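Local structure of gamma-glutamyl phosphate reductase (Saccharomyces cerevisiae, 1VLU) at residues A[132-137]-A[161-166]; A[142-147]-A[155-160]; A[229-234]-A[363-368]; A[274-279]-A[287-292]; A[309-314]-A[322-327]. The protein catalyses the NADPH-dependent reduction of L-gamma-glutamyl phosphate to glutamate semialdehyde and phosphate, the second step of proline biosynthesis from glutamate. One frame throughout, in Å; residues are numbered along the deposited sequence.

Contact 1 of 5, residues A[132-137]-A[161-166]; sequences VIFESR and KESVNT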
# COMPACT_ATOMS: atom_id res chain seq x y z
N VAL A 132 -7.69 -1.78 -15.26
CA VAL A 132 -9.07 -2.08 -15.51
C VAL A 132 -9.17 -3.56 -15.88
O VAL A 132 -8.57 -3.99 -16.86
CB VAL A 132 -9.63 -1.21 -16.65
CG1 VAL A 132 -11.11 -1.54 -16.91
CG2 VAL A 132 -9.40 0.27 -16.34
N ILE A 133 -9.91 -4.30 -15.07
CA ILE A 133 -10.14 -5.73 -15.23
C ILE A 133 -11.64 -5.96 -15.40
O ILE A 133 -12.46 -5.69 -14.51
CB ILE A 133 -9.60 -6.57 -14.04
CG1 ILE A 133 -8.12 -6.24 -13.77
CG2 ILE A 133 -9.76 -8.08 -14.30
CD1 ILE A 133 -7.70 -6.50 -12.35
N PHE A 134 -11.99 -6.47 -16.57
CA PHE A 134 -13.37 -6.67 -16.93
C PHE A 134 -13.61 -8.09 -17.44
O PHE A 134 -12.69 -8.78 -17.90
CB PHE A 134 -13.82 -5.61 -17.94
CG PHE A 134 -13.06 -5.64 -19.23
CD1 PHE A 134 -11.80 -5.05 -19.33
CD2 PHE A 134 -13.58 -6.29 -20.35
CE1 PHE A 134 -11.10 -5.08 -20.52
CE2 PHE A 134 -12.88 -6.33 -21.53
CZ PHE A 134 -11.64 -5.72 -21.61
N GLU A 135 -14.85 -8.53 -17.33
CA GLU A 135 -15.21 -9.80 -17.91
C GLU A 135 -16.40 -9.62 -18.82
O GLU A 135 -17.38 -8.97 -18.45
CB GLU A 135 -15.42 -10.89 -16.85
CG GLU A 135 -16.30 -10.49 -15.68
CD GLU A 135 -16.15 -11.43 -14.48
OE1 GLU A 135 -15.20 -12.25 -14.44
OE2 GLU A 135 -16.99 -11.32 -13.55
N SER A 136 -16.24 -10.14 -20.04
CA SER A 136 -17.30 -10.29 -21.03
C SER A 136 -18.08 -9.05 -21.43
O SER A 136 -19.28 -9.14 -21.70
CB SER A 136 -18.28 -11.39 -20.61
OG SER A 136 -19.07 -11.80 -21.71
N ARG A 137 -17.44 -7.89 -21.48
CA ARG A 137 -18.12 -6.70 -21.98
C ARG A 137 -17.19 -5.79 -22.77
O ARG A 137 -16.63 -4.85 -22.22
CB ARG A 137 -18.94 -5.97 -20.88
CG ARG A 137 -18.27 -5.80 -19.52
CD ARG A 137 -19.29 -5.85 -18.36
NE ARG A 137 -19.32 -7.18 -17.74
CZ ARG A 137 -20.09 -7.52 -16.70
NH1 ARG A 137 -20.92 -6.65 -16.15
NH2 ARG A 137 -20.02 -8.77 -16.22
N LYS A 161 -11.34 -14.36 -21.13
CA LYS A 161 -11.24 -15.27 -22.29
C LYS A 161 -12.34 -15.10 -23.34
O LYS A 161 -12.07 -15.20 -24.54
CB LYS A 161 -11.22 -16.73 -21.81
CG LYS A 161 -10.04 -17.09 -20.91
N GLU A 162 -13.58 -14.85 -22.90
CA GLU A 162 -14.77 -14.74 -23.76
C GLU A 162 -14.68 -13.69 -24.88
O GLU A 162 -15.34 -13.84 -25.91
CB GLU A 162 -16.02 -14.44 -22.93
CG GLU A 162 -16.04 -15.01 -21.51
CD GLU A 162 -15.11 -14.26 -20.55
OE1 GLU A 162 -15.39 -13.09 -20.20
OE2 GLU A 162 -14.09 -14.86 -20.15
N SER A 163 -13.91 -12.62 -24.67
CA SER A 163 -13.81 -11.53 -25.65
C SER A 163 -12.46 -11.43 -26.36
O SER A 163 -12.20 -10.47 -27.08
CB SER A 163 -14.20 -10.18 -25.02
OG SER A 163 -13.30 -9.84 -23.98
N VAL A 164 -11.61 -12.43 -26.17
CA VAL A 164 -10.28 -12.47 -26.79
C VAL A 164 -10.18 -11.95 -28.23
O VAL A 164 -9.25 -11.22 -28.57
CB VAL A 164 -9.69 -13.90 -26.69
CG1 VAL A 164 -8.56 -14.12 -27.69
CG2 VAL A 164 -9.21 -14.17 -25.28
N ASN A 165 -11.13 -12.34 -29.09
CA ASN A 165 -11.13 -11.92 -30.49
C ASN A 165 -11.49 -10.46 -30.69
O ASN A 165 -10.81 -9.75 -31.42
CB ASN A 165 -12.06 -12.82 -31.32
CG ASN A 165 -11.44 -14.15 -31.63
OD1 ASN A 165 -10.48 -14.22 -32.38
ND2 ASN A 165 -11.96 -15.21 -31.02
N THR A 166 -12.57 -10.03 -30.03
CA THR A 166 -13.02 -8.64 -30.10
C THR A 166 -11.98 -7.72 -29.45
O THR A 166 -11.67 -6.65 -29.99
CB THR A 166 -14.42 -8.46 -29.44
OG1 THR A 166 -15.27 -9.54 -29.83
CG2 THR A 166 -15.06 -7.16 -29.87
O HOH W 1 -14.07 -10.60 -21.65

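Contact 2 of 5, residues A[142-147]-A[155-160]; sequences ANITAL and AILKGG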
# COMPACT_ATOMS: atom_id res chain seq x y z
N ALA A 142 -13.62 0.76 -25.14
CA ALA A 142 -13.85 2.11 -25.64
C ALA A 142 -14.14 3.14 -24.54
O ALA A 142 -13.60 4.23 -24.58
CB ALA A 142 -14.95 2.11 -26.68
N ASN A 143 -14.98 2.79 -23.57
CA ASN A 143 -15.38 3.72 -22.50
C ASN A 143 -14.19 4.14 -21.64
O ASN A 143 -13.97 5.32 -21.37
CB ASN A 143 -16.49 3.08 -21.64
CG ASN A 143 -16.90 3.96 -20.45
OD1 ASN A 143 -16.76 3.56 -19.28
ND2 ASN A 143 -17.41 5.16 -20.74
N ILE A 144 -13.40 3.15 -21.25
CA ILE A 144 -12.24 3.35 -20.40
C ILE A 144 -11.09 4.02 -21.13
O ILE A 144 -10.44 4.90 -20.58
CB ILE A 144 -11.80 2.03 -19.75
CG1 ILE A 144 -12.70 1.72 -18.54
CG2 ILE A 144 -10.32 2.05 -19.33
CD1 ILE A 144 -12.64 2.76 -17.45
N THR A 145 -10.81 3.61 -22.35
CA THR A 145 -9.82 4.31 -23.16
C THR A 145 -10.20 5.80 -23.23
O THR A 145 -9.37 6.66 -23.01
CB THR A 145 -9.70 3.67 -24.59
OG1 THR A 145 -9.02 2.41 -24.50
CG2 THR A 145 -8.95 4.57 -25.56
N ALA A 146 -11.46 6.10 -23.55
CA ALA A 146 -11.91 7.49 -23.64
C ALA A 146 -11.76 8.25 -22.31
O ALA A 146 -11.11 9.28 -22.26
CB ALA A 146 -13.36 7.57 -24.21
N LEU A 147 -12.32 7.70 -21.23
CA LEU A 147 -12.25 8.34 -19.91
C LEU A 147 -10.85 8.53 -19.38
O LEU A 147 -10.61 9.53 -18.68
CB LEU A 147 -13.06 7.56 -18.88
CG LEU A 147 -14.58 7.60 -19.01
CD1 LEU A 147 -15.17 6.56 -18.09
CD2 LEU A 147 -15.12 8.99 -18.72
N ALA A 155 -3.84 3.89 -18.65
CA ALA A 155 -4.63 2.71 -18.31
C ALA A 155 -3.99 1.42 -18.79
O ALA A 155 -3.31 1.39 -19.81
CB ALA A 155 -6.04 2.83 -18.86
N ILE A 156 -4.21 0.37 -18.01
CA ILE A 156 -3.90 -1.00 -18.39
C ILE A 156 -5.23 -1.74 -18.38
O ILE A 156 -5.96 -1.69 -17.39
CB ILE A 156 -2.88 -1.66 -17.40
CG1 ILE A 156 -1.59 -0.86 -17.32
CG2 ILE A 156 -2.57 -3.10 -17.80
CD1 ILE A 156 -0.92 -0.90 -16.00
N LEU A 157 -5.56 -2.39 -19.49
CA LEU A 157 -6.79 -3.15 -19.66
C LEU A 157 -6.53 -4.65 -19.78
O LEU A 157 -5.67 -5.07 -20.57
CB LEU A 157 -7.56 -2.66 -20.88
CG LEU A 157 -8.43 -1.40 -20.73
CD1 LEU A 157 -7.58 -0.15 -20.56
CD2 LEU A 157 -9.28 -1.21 -21.92
N LYS A 158 -7.26 -5.44 -19.00
CA LYS A 158 -7.20 -6.90 -19.07
C LYS A 158 -8.62 -7.45 -19.09
O LYS A 158 -9.39 -7.22 -18.14
CB LYS A 158 -6.40 -7.46 -17.89
CG LYS A 158 -5.79 -8.86 -18.12
N GLY A 159 -8.98 -8.12 -20.18
CA GLY A 159 -10.30 -8.74 -20.35
C GLY A 159 -10.27 -10.23 -20.06
O GLY A 159 -9.20 -10.80 -19.84
N GLY A 160 -11.45 -10.85 -20.04
CA GLY A 160 -11.56 -12.30 -19.89
C GLY A 160 -11.39 -13.03 -21.22
O GLY A 160 -11.32 -12.40 -22.29

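Contact 3 of 5, residues A[229-234]-A[363-368]; sequences TTKIPV and THSSRH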
# COMPACT_ATOMS: atom_id res chain seq x y z
N THR A 229 -6.31 -10.06 -3.58
CA THR A 229 -5.02 -10.25 -4.23
C THR A 229 -4.29 -8.94 -4.49
O THR A 229 -3.36 -8.89 -5.32
CB THR A 229 -5.16 -11.00 -5.57
OG1 THR A 229 -6.26 -11.91 -5.49
CG2 THR A 229 -3.88 -11.78 -5.89
N THR A 230 -4.69 -7.88 -3.82
CA THR A 230 -4.12 -6.57 -4.13
C THR A 230 -4.09 -5.62 -2.96
O THR A 230 -4.95 -5.67 -2.09
CB THR A 230 -4.82 -5.88 -5.34
OG1 THR A 230 -3.92 -4.92 -5.91
CG2 THR A 230 -6.11 -5.16 -4.93
N LYS A 231 -3.08 -4.74 -2.96
CA LYS A 231 -3.02 -3.60 -2.04
C LYS A 231 -3.36 -2.26 -2.71
O LYS A 231 -3.50 -1.25 -2.02
CB LYS A 231 -1.63 -3.51 -1.40
CG LYS A 231 -1.29 -4.70 -0.52
CD LYS A 231 -2.00 -4.61 0.83
CE LYS A 231 -1.49 -3.44 1.64
NZ LYS A 231 -2.15 -3.45 2.97
N ILE A 232 -3.46 -2.25 -4.04
CA ILE A 232 -3.93 -1.11 -4.83
C ILE A 232 -5.39 -0.86 -4.48
O ILE A 232 -6.18 -1.81 -4.49
CB ILE A 232 -3.84 -1.44 -6.34
CG1 ILE A 232 -2.43 -1.93 -6.71
CG2 ILE A 232 -4.23 -0.24 -7.20
CD1 ILE A 232 -2.36 -2.73 -8.00
N PRO A 233 -5.77 0.40 -4.16
CA PRO A 233 -7.20 0.69 -3.97
C PRO A 233 -8.11 0.25 -5.14
O PRO A 233 -7.73 0.38 -6.32
CB PRO A 233 -7.27 2.22 -3.81
CG PRO A 233 -5.85 2.71 -3.74
CD PRO A 233 -4.90 1.57 -3.90
N VAL A 234 -9.29 -0.25 -4.79
CA VAL A 234 -10.28 -0.69 -5.75
C VAL A 234 -11.42 0.32 -5.79
O VAL A 234 -12.03 0.61 -4.76
CB VAL A 234 -10.83 -2.08 -5.39
CG1 VAL A 234 -11.81 -2.53 -6.45
CG2 VAL A 234 -9.68 -3.10 -5.27
N THR A 363 -7.07 -14.82 5.49
CA THR A 363 -6.68 -14.81 4.07
C THR A 363 -7.19 -13.55 3.35
O THR A 363 -6.84 -13.32 2.19
CB THR A 363 -7.20 -16.04 3.31
OG1 THR A 363 -8.62 -16.01 3.28
CG2 THR A 363 -6.72 -17.34 3.94
N HIS A 364 -8.01 -12.75 4.03
CA HIS A 364 -8.52 -11.52 3.44
C HIS A 364 -7.58 -10.34 3.62
O HIS A 364 -7.04 -10.11 4.70
CB HIS A 364 -9.92 -11.19 3.96
CG HIS A 364 -10.92 -12.27 3.69
ND1 HIS A 364 -11.19 -12.73 2.42
CD2 HIS A 364 -11.68 -13.02 4.53
CE1 HIS A 364 -12.08 -13.70 2.48
NE2 HIS A 364 -12.39 -13.90 3.75
N SER A 365 -7.40 -9.62 2.51
CA SER A 365 -6.68 -8.37 2.47
C SER A 365 -7.34 -7.40 3.45
O SER A 365 -8.57 -7.29 3.48
CB SER A 365 -6.72 -7.79 1.06
OG SER A 365 -5.43 -7.46 0.60
N SER A 366 -6.50 -6.70 4.22
CA SER A 366 -6.95 -5.98 5.41
C SER A 366 -7.88 -4.78 5.16
O SER A 366 -8.15 -4.40 4.01
CB SER A 366 -5.75 -5.58 6.29
OG SER A 366 -5.06 -4.46 5.77
N ARG A 367 -8.32 -4.19 6.27
CA ARG A 367 -9.45 -3.25 6.35
C ARG A 367 -10.76 -4.03 6.28
O ARG A 367 -11.59 -3.82 5.39
CB ARG A 367 -9.38 -2.14 5.29
N HIS A 368 -10.94 -4.96 7.22
CA HIS A 368 -12.22 -5.64 7.41
C HIS A 368 -12.53 -5.85 8.89
O HIS A 368 -11.62 -5.99 9.71
CB HIS A 368 -12.28 -6.96 6.63
CG HIS A 368 -11.15 -7.88 6.92
ND1 HIS A 368 -11.10 -8.66 8.06
CD2 HIS A 368 -10.01 -8.15 6.23
CE1 HIS A 368 -9.97 -9.35 8.07
NE2 HIS A 368 -9.30 -9.06 6.97

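Contact 4 of 5, residues A[274-279]-A[287-292]; sequences ETLLIN and EVLENL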
# COMPACT_ATOMS: atom_id res chain seq x y z
N GLU A 274 -19.78 -9.46 2.21
CA GLU A 274 -19.93 -10.21 3.45
C GLU A 274 -19.86 -11.71 3.19
O GLU A 274 -20.37 -12.20 2.20
CB GLU A 274 -21.27 -9.89 4.11
CG GLU A 274 -21.56 -8.41 4.30
CD GLU A 274 -21.24 -7.89 5.69
OE1 GLU A 274 -21.02 -8.71 6.62
OE2 GLU A 274 -21.20 -6.65 5.86
N THR A 275 -19.20 -12.42 4.10
CA THR A 275 -19.23 -13.87 4.11
C THR A 275 -19.82 -14.35 5.43
O THR A 275 -19.54 -13.80 6.50
CB THR A 275 -17.83 -14.48 3.87
OG1 THR A 275 -17.29 -13.97 2.65
CG2 THR A 275 -17.91 -16.01 3.75
N LEU A 276 -20.69 -15.35 5.32
CA LEU A 276 -21.22 -16.07 6.46
C LEU A 276 -20.46 -17.36 6.59
O LEU A 276 -20.51 -18.21 5.71
CB LEU A 276 -22.70 -16.38 6.21
CG LEU A 276 -23.65 -16.34 7.40
CD1 LEU A 276 -23.57 -15.01 8.10
CD2 LEU A 276 -25.03 -16.54 6.87
N LEU A 277 -19.76 -17.53 7.70
CA LEU A 277 -19.03 -18.77 7.95
C LEU A 277 -19.86 -19.57 8.95
O LEU A 277 -20.10 -19.12 10.07
CB LEU A 277 -17.61 -18.47 8.46
CG LEU A 277 -16.61 -17.73 7.55
CD1 LEU A 277 -15.46 -17.20 8.35
CD2 LEU A 277 -16.09 -18.65 6.47
N ILE A 278 -20.32 -20.75 8.52
CA ILE A 278 -21.29 -21.53 9.27
C ILE A 278 -20.67 -22.82 9.81
O ILE A 278 -20.14 -23.62 9.05
CB ILE A 278 -22.55 -21.88 8.40
CG1 ILE A 278 -23.30 -20.60 8.00
CG2 ILE A 278 -23.47 -22.84 9.15
CD1 ILE A 278 -24.50 -20.83 7.16
N ASN A 279 -20.74 -23.02 11.11
CA ASN A 279 -20.41 -24.32 11.67
C ASN A 279 -21.57 -25.30 11.43
O ASN A 279 -22.71 -25.02 11.84
CB ASN A 279 -20.09 -24.21 13.15
CG ASN A 279 -19.34 -25.41 13.68
OD1 ASN A 279 -19.80 -26.54 13.60
ND2 ASN A 279 -18.15 -25.16 14.23
N GLU A 287 -32.04 -22.18 9.08
CA GLU A 287 -33.10 -21.22 9.38
C GLU A 287 -32.58 -19.80 9.31
O GLU A 287 -33.35 -18.86 9.11
CB GLU A 287 -33.71 -21.48 10.76
CG GLU A 287 -34.65 -22.68 10.80
CD GLU A 287 -35.44 -22.77 12.11
OE1 GLU A 287 -35.47 -21.77 12.87
OE2 GLU A 287 -36.03 -23.84 12.38
N VAL A 288 -31.27 -19.66 9.47
CA VAL A 288 -30.56 -18.38 9.37
C VAL A 288 -30.48 -17.93 7.91
O VAL A 288 -30.79 -16.77 7.62
CB VAL A 288 -29.16 -18.47 10.04
CG1 VAL A 288 -28.29 -17.28 9.68
CG2 VAL A 288 -29.32 -18.56 11.55
N LEU A 289 -30.07 -18.83 7.02
CA LEU A 289 -30.05 -18.55 5.57
C LEU A 289 -31.46 -18.33 5.01
O LEU A 289 -31.69 -17.42 4.22
CB LEU A 289 -29.35 -19.65 4.78
CG LEU A 289 -27.89 -20.01 5.06
CD1 LEU A 289 -27.40 -21.04 4.05
CD2 LEU A 289 -27.01 -18.76 5.03
N GLU A 290 -32.41 -19.17 5.42
CA GLU A 290 -33.78 -19.00 4.94
C GLU A 290 -34.39 -17.72 5.49
O GLU A 290 -35.19 -17.09 4.83
CB GLU A 290 -34.65 -20.24 5.22
CG GLU A 290 -35.27 -20.31 6.60
CD GLU A 290 -35.88 -21.67 6.93
OE1 GLU A 290 -35.60 -22.65 6.20
OE2 GLU A 290 -36.64 -21.75 7.93
N ASN A 291 -33.98 -17.33 6.69
CA ASN A 291 -34.41 -16.05 7.26
C ASN A 291 -33.83 -14.85 6.50
O ASN A 291 -34.47 -13.81 6.38
CB ASN A 291 -34.05 -15.98 8.75
CG ASN A 291 -34.28 -14.61 9.36
OD1 ASN A 291 -35.42 -14.16 9.53
ND2 ASN A 291 -33.19 -13.94 9.71
N LEU A 292 -32.62 -14.99 5.96
CA LEU A 292 -32.01 -13.93 5.16
C LEU A 292 -32.70 -13.79 3.82
O LEU A 292 -32.90 -12.67 3.34
CB LEU A 292 -30.53 -14.21 4.95
CG LEU A 292 -29.56 -13.74 6.04
CD1 LEU A 292 -28.31 -14.59 6.00
CD2 LEU A 292 -29.23 -12.27 5.86

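Contact 5 of 5, residues A[309-314]-A[322-327]; sequences AYFDKL and EAIQCK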
# COMPACT_ATOMS: atom_id res chain seq x y z
N ALA A 309 -26.21 -29.20 1.03
CA ALA A 309 -26.59 -29.57 2.39
C ALA A 309 -27.81 -28.79 2.87
O ALA A 309 -28.66 -29.31 3.61
CB ALA A 309 -25.41 -29.38 3.34
N TYR A 310 -27.89 -27.53 2.44
CA TYR A 310 -28.94 -26.59 2.80
C TYR A 310 -30.26 -27.03 2.15
O TYR A 310 -31.30 -27.13 2.81
CB TYR A 310 -28.48 -25.18 2.38
CG TYR A 310 -29.49 -24.05 2.47
CD1 TYR A 310 -30.36 -23.94 3.59
CD2 TYR A 310 -29.54 -23.05 1.47
CE1 TYR A 310 -31.28 -22.89 3.68
CE2 TYR A 310 -30.47 -22.00 1.55
CZ TYR A 310 -31.33 -21.93 2.66
OH TYR A 310 -32.23 -20.90 2.77
N PHE A 311 -30.20 -27.34 0.85
CA PHE A 311 -31.37 -27.80 0.09
C PHE A 311 -31.94 -29.12 0.61
O PHE A 311 -33.15 -29.31 0.63
CB PHE A 311 -31.01 -27.91 -1.41
CG PHE A 311 -31.11 -26.61 -2.18
CD1 PHE A 311 -31.08 -25.37 -1.52
CD2 PHE A 311 -31.21 -26.62 -3.57
CE1 PHE A 311 -31.17 -24.17 -2.25
CE2 PHE A 311 -31.29 -25.43 -4.31
CZ PHE A 311 -31.27 -24.20 -3.64
N ASP A 312 -31.06 -30.02 1.04
CA ASP A 312 -31.49 -31.31 1.59
C ASP A 312 -32.24 -31.17 2.91
O ASP A 312 -33.23 -31.87 3.13
CB ASP A 312 -30.30 -32.26 1.78
CG ASP A 312 -29.58 -32.57 0.48
OD1 ASP A 312 -29.96 -32.00 -0.58
OD2 ASP A 312 -28.62 -33.37 0.52
N LYS A 313 -31.78 -30.27 3.78
CA LYS A 313 -32.48 -30.01 5.04
C LYS A 313 -33.84 -29.35 4.81
O LYS A 313 -34.77 -29.53 5.61
CB LYS A 313 -31.62 -29.17 6.00
CG LYS A 313 -30.65 -29.99 6.88
CD LYS A 313 -31.30 -31.22 7.56
CE LYS A 313 -32.40 -30.82 8.56
NZ LYS A 313 -32.84 -31.93 9.46
N LEU A 314 -33.95 -28.59 3.72
CA LEU A 314 -35.19 -27.88 3.39
C LEU A 314 -36.20 -28.83 2.77
O LEU A 314 -37.38 -28.84 3.14
CB LEU A 314 -34.90 -26.71 2.44
CG LEU A 314 -34.04 -25.53 2.93
CD1 LEU A 314 -33.77 -24.64 1.74
CD2 LEU A 314 -34.71 -24.73 4.04
N GLU A 322 -40.15 -22.05 -3.74
CA GLU A 322 -39.69 -21.37 -4.94
C GLU A 322 -38.77 -20.20 -4.60
O GLU A 322 -37.70 -20.04 -5.20
CB GLU A 322 -40.89 -20.87 -5.76
CG GLU A 322 -40.55 -19.82 -6.83
CD GLU A 322 -39.61 -20.35 -7.91
OE1 GLU A 322 -39.78 -21.51 -8.35
OE2 GLU A 322 -38.70 -19.59 -8.32
N ALA A 323 -39.20 -19.40 -3.61
CA ALA A 323 -38.50 -18.17 -3.22
C ALA A 323 -37.07 -18.38 -2.69
O ALA A 323 -36.30 -17.43 -2.60
CB ALA A 323 -39.35 -17.37 -2.22
N ILE A 324 -36.75 -19.62 -2.34
CA ILE A 324 -35.42 -20.02 -1.87
C ILE A 324 -34.55 -20.46 -3.06
O ILE A 324 -33.38 -20.07 -3.15
CB ILE A 324 -35.51 -21.17 -0.82
CG1 ILE A 324 -36.31 -20.75 0.43
CG2 ILE A 324 -34.12 -21.72 -0.45
CD1 ILE A 324 -35.80 -19.49 1.14
N GLN A 325 -35.14 -21.25 -3.96
CA GLN A 325 -34.42 -21.86 -5.09
C GLN A 325 -33.81 -20.83 -6.05
O GLN A 325 -32.71 -21.04 -6.57
CB GLN A 325 -35.35 -22.80 -5.86
CG GLN A 325 -35.73 -24.05 -5.09
CD GLN A 325 -36.96 -24.75 -5.66
OE1 GLN A 325 -37.88 -24.11 -6.17
NE2 GLN A 325 -36.98 -26.08 -5.56
N CYS A 326 -34.53 -19.73 -6.27
CA CYS A 326 -34.09 -18.68 -7.18
C CYS A 326 -33.06 -17.75 -6.55
O CYS A 326 -32.21 -17.20 -7.25
CB CYS A 326 -35.29 -17.87 -7.68
SG CYS A 326 -36.22 -17.03 -6.36
N LYS A 327 -33.15 -17.58 -5.23
CA LYS A 327 -32.25 -16.69 -4.48
C LYS A 327 -31.12 -17.42 -3.73
O LYS A 327 -30.68 -16.97 -2.67
CB LYS A 327 -33.06 -15.81 -3.51
CG LYS A 327 -33.56 -14.51 -4.13
CD LYS A 327 -34.20 -13.61 -3.08

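Contact 1 of 5, residues A[132-137]-A[161-166]
S136 and E162 meet where the end of the E162 carboxylate lies close to the backbone of S136. E162 points its CB at the opposing segment, and its chain then bends at chi2 (74°), which carries the carboxylate round: OE1 of E162 lies 3.1 Å from the N of S136 and 3.4 Å from its CB. The hydroxyl of S136 is engaged elsewhere, bonding the carbonyl of L76. A water completes the junction, accepting from the N of S136 at 2.7 Å and pairing with OG of S163 at 2.6 Å, so a small hydroxyl suits position 163, just ahead of helix 164-185. In this aldehyde dehydrogenase fold residues 132-137 finish strand 118-134 and run on past it, while 161-166 follow its parallel neighbour 154-158; the contact joins the chain at the C-terminal ends of both strands. The F134 ring comes obliquely to the same S163, with CE2 4.3 Å from OG, while its aromatic bulk packs against V140 and I141 of helix 139-151. R137 points its CB away from 161-166 and reaches back along its own segment: NE donates to the carbonyl O of E135 at 2.7 Å. The carboxylate of E135 turns instead to the hydroxyl of S219.

Contact 2 of 5, residues A[142-147]-A[155-160]
I144 and L157 carry the packing inside a beta-alpha-beta unit, made of strand 118-134, helix 139-151 and strand 154-158, in the mixed sheet of the aldehyde dehydrogenase fold. The helix runs back across the sheet almost antiparallel to strand 154-158: the short axes make an angle of 172° and approach to 9.5 Å, a spacing bridged by side chains. I144 aims its CB at the strand, and with CG2 anti to the backbone N (chi1 -80° for CG1) that methyl does the touching while the CG1 arm leads away. L157 comes up from the strand, and the two branched chains slide past each other in opposite directions rather than meeting end on. Beta-branched isoleucine suits the helix face because its short methyl reaches the sheet while the longer arm can pack elsewhere. A155, also facing the helix, is small enough for its CB to approach the same methyl, 4.4 Å from I144 CG2. T145 borders the contact with its hydroxyl turned to the carbonyl of I141, one turn back, which satisfies this buried polar atom. L157 also rests on V192 and L194 of the next strand. The closest approach across the pair is I144 CG2 to L157 CD1, 3.7 Å.

Contact 3 of 5, residues A[229-234]-A[363-368]
S365 reaches across to the carbonyl of T230. From its CA the side chain heads for the other loop: CB stands 4.2 Å from the T230 O, and OG at the tip comes closer, donating to that same oxygen in a weak hydrogen bond of 3.3 Å. A chi1 of -129°, away from the usual staggered values, turns the hydroxyl into this position. A serine suits the place, being short yet still able to offer a hydroxyl to a backbone carbonyl. The chain of K231 bends at chi2 and chi3, bringing CD to 4.5 Å from S365 OG and NZ to 4.2 Å from the OG of S366, proximity without a bond. This exposed lysine also packs on D208 of its own chain and on D208 of the second subunit. T230 is held in shape by an ST turn, its OG1 accepting from the N of I232 at 3.3 Å while also bonding the carbonyl of L205. D228, at the end of helix 220-228, is hydrogen-bonded to ND1 of H364. The contact thus joins the loop from that helix toward strand 242-246 to the loop between helix 354-361 and strand 369-373, strands 242-246 and 369-373 being neighbours in the parallel sheet.

Contact 4 of 5, residues A[274-279]-A[287-292]
L276 pushes its CD2 methyl among three side chains of helix 285-296, overlapping most closely with L289. It stands on strand 274-278 of the six-stranded parallel sheet, which the helix covers in the alpha/beta manner, running back at 156° to the strand with the short axes 11.5 Å apart. Branched aliphatic residues suit such an interface, since each can offer two methyls to a curved helical surface and none brings a polar atom into the buried layer. The same CD2 of L276 faces L292 tip to tip, at 3.9 Å from its CD1, and lies 4.4 Å from CG1 of V288, so a single methyl sits in the hollow formed by three residues of the helix. Two residues along the strand, I278 points to the same side. Its CG1 arm lies anti to the carbonyl carbon (chi1 -64°) and is fully extended beyond, which takes CD1 out to meet the end of L289 at 3.9 Å from CD2. L289 starts out alongside the strand, yet its end comes in to touch both strand residues, and its other neighbours include L306 and Y310 of helix 304-317. Packing is tightest where L276 and L289 slide past each other, CD2 to CD2, at 3.5 Å.

Contact 5 of 5, residues A[309-314]-A[322-327]
I324 and F311 bury the most surface here, and Q325 borders them. I324 points its CB toward helix 304-317, and with CG2 anti to the backbone N (chi1 -61° for CG1) that one branch becomes the methyl that three residues touch. L314 meets it from CD1 at 3.7 Å, the two side chains crossing obliquely. Y310 crosses I324 at about a right angle, with its OH 3.8 Å from CG2, while its ring carries L314 CD1 over one face, 3.6 Å above the plane and offset toward the rim. F311 starts out past the other segment, but its ring then comes in: CE1 approaches I324 CG2 to 4.2 Å and CZ lies at the same distance from the CA of Q325. An aromatic side chain suits this place because it is long enough to reach the partner backbone, whereas the polar amide of Q325 can stay at the exposed edge. An alanine in place of Y310 removes the ring, which would probably leave L314 CD1 without the face it lies against and open a gap beside I324 CG2. Y310 also packs on W286 and E290 of helix 285-296, and K327 is joined to I300 by a backbone hydrogen bond. These are two consecutive helices joined by a short loop, the brief helix 322-325 packing on helix 304-317, which through helix 285-296 belongs to the outer helical layer of an alpha/beta domain.

Overall arrangement
The five contacts fall into two groups with contact 3 between them. Contacts 1 and 2 touch, contact 2 nested inside the chain loop closed by contact 1; V132 N and I156 O, 2.8 Å apart, probably hydrogen-bond across their neighbouring strands. Contacts 4 and 5 also touch, centres 13 Å apart, as successive layers over the parallel sheet. The centres of contacts 2 and 4 lie 37 Å apart. Contact 3 touches neither group, its nearest atoms about 5 Å from those of contact 4 and about 8 Å from those of contacts 1 and 2; it joins loops leading into neighbouring strands 242-246 and 369-373. In aldehyde dehydrogenase relatives the active site lies between the cofactor-binding and catalytic domains, probably here as well.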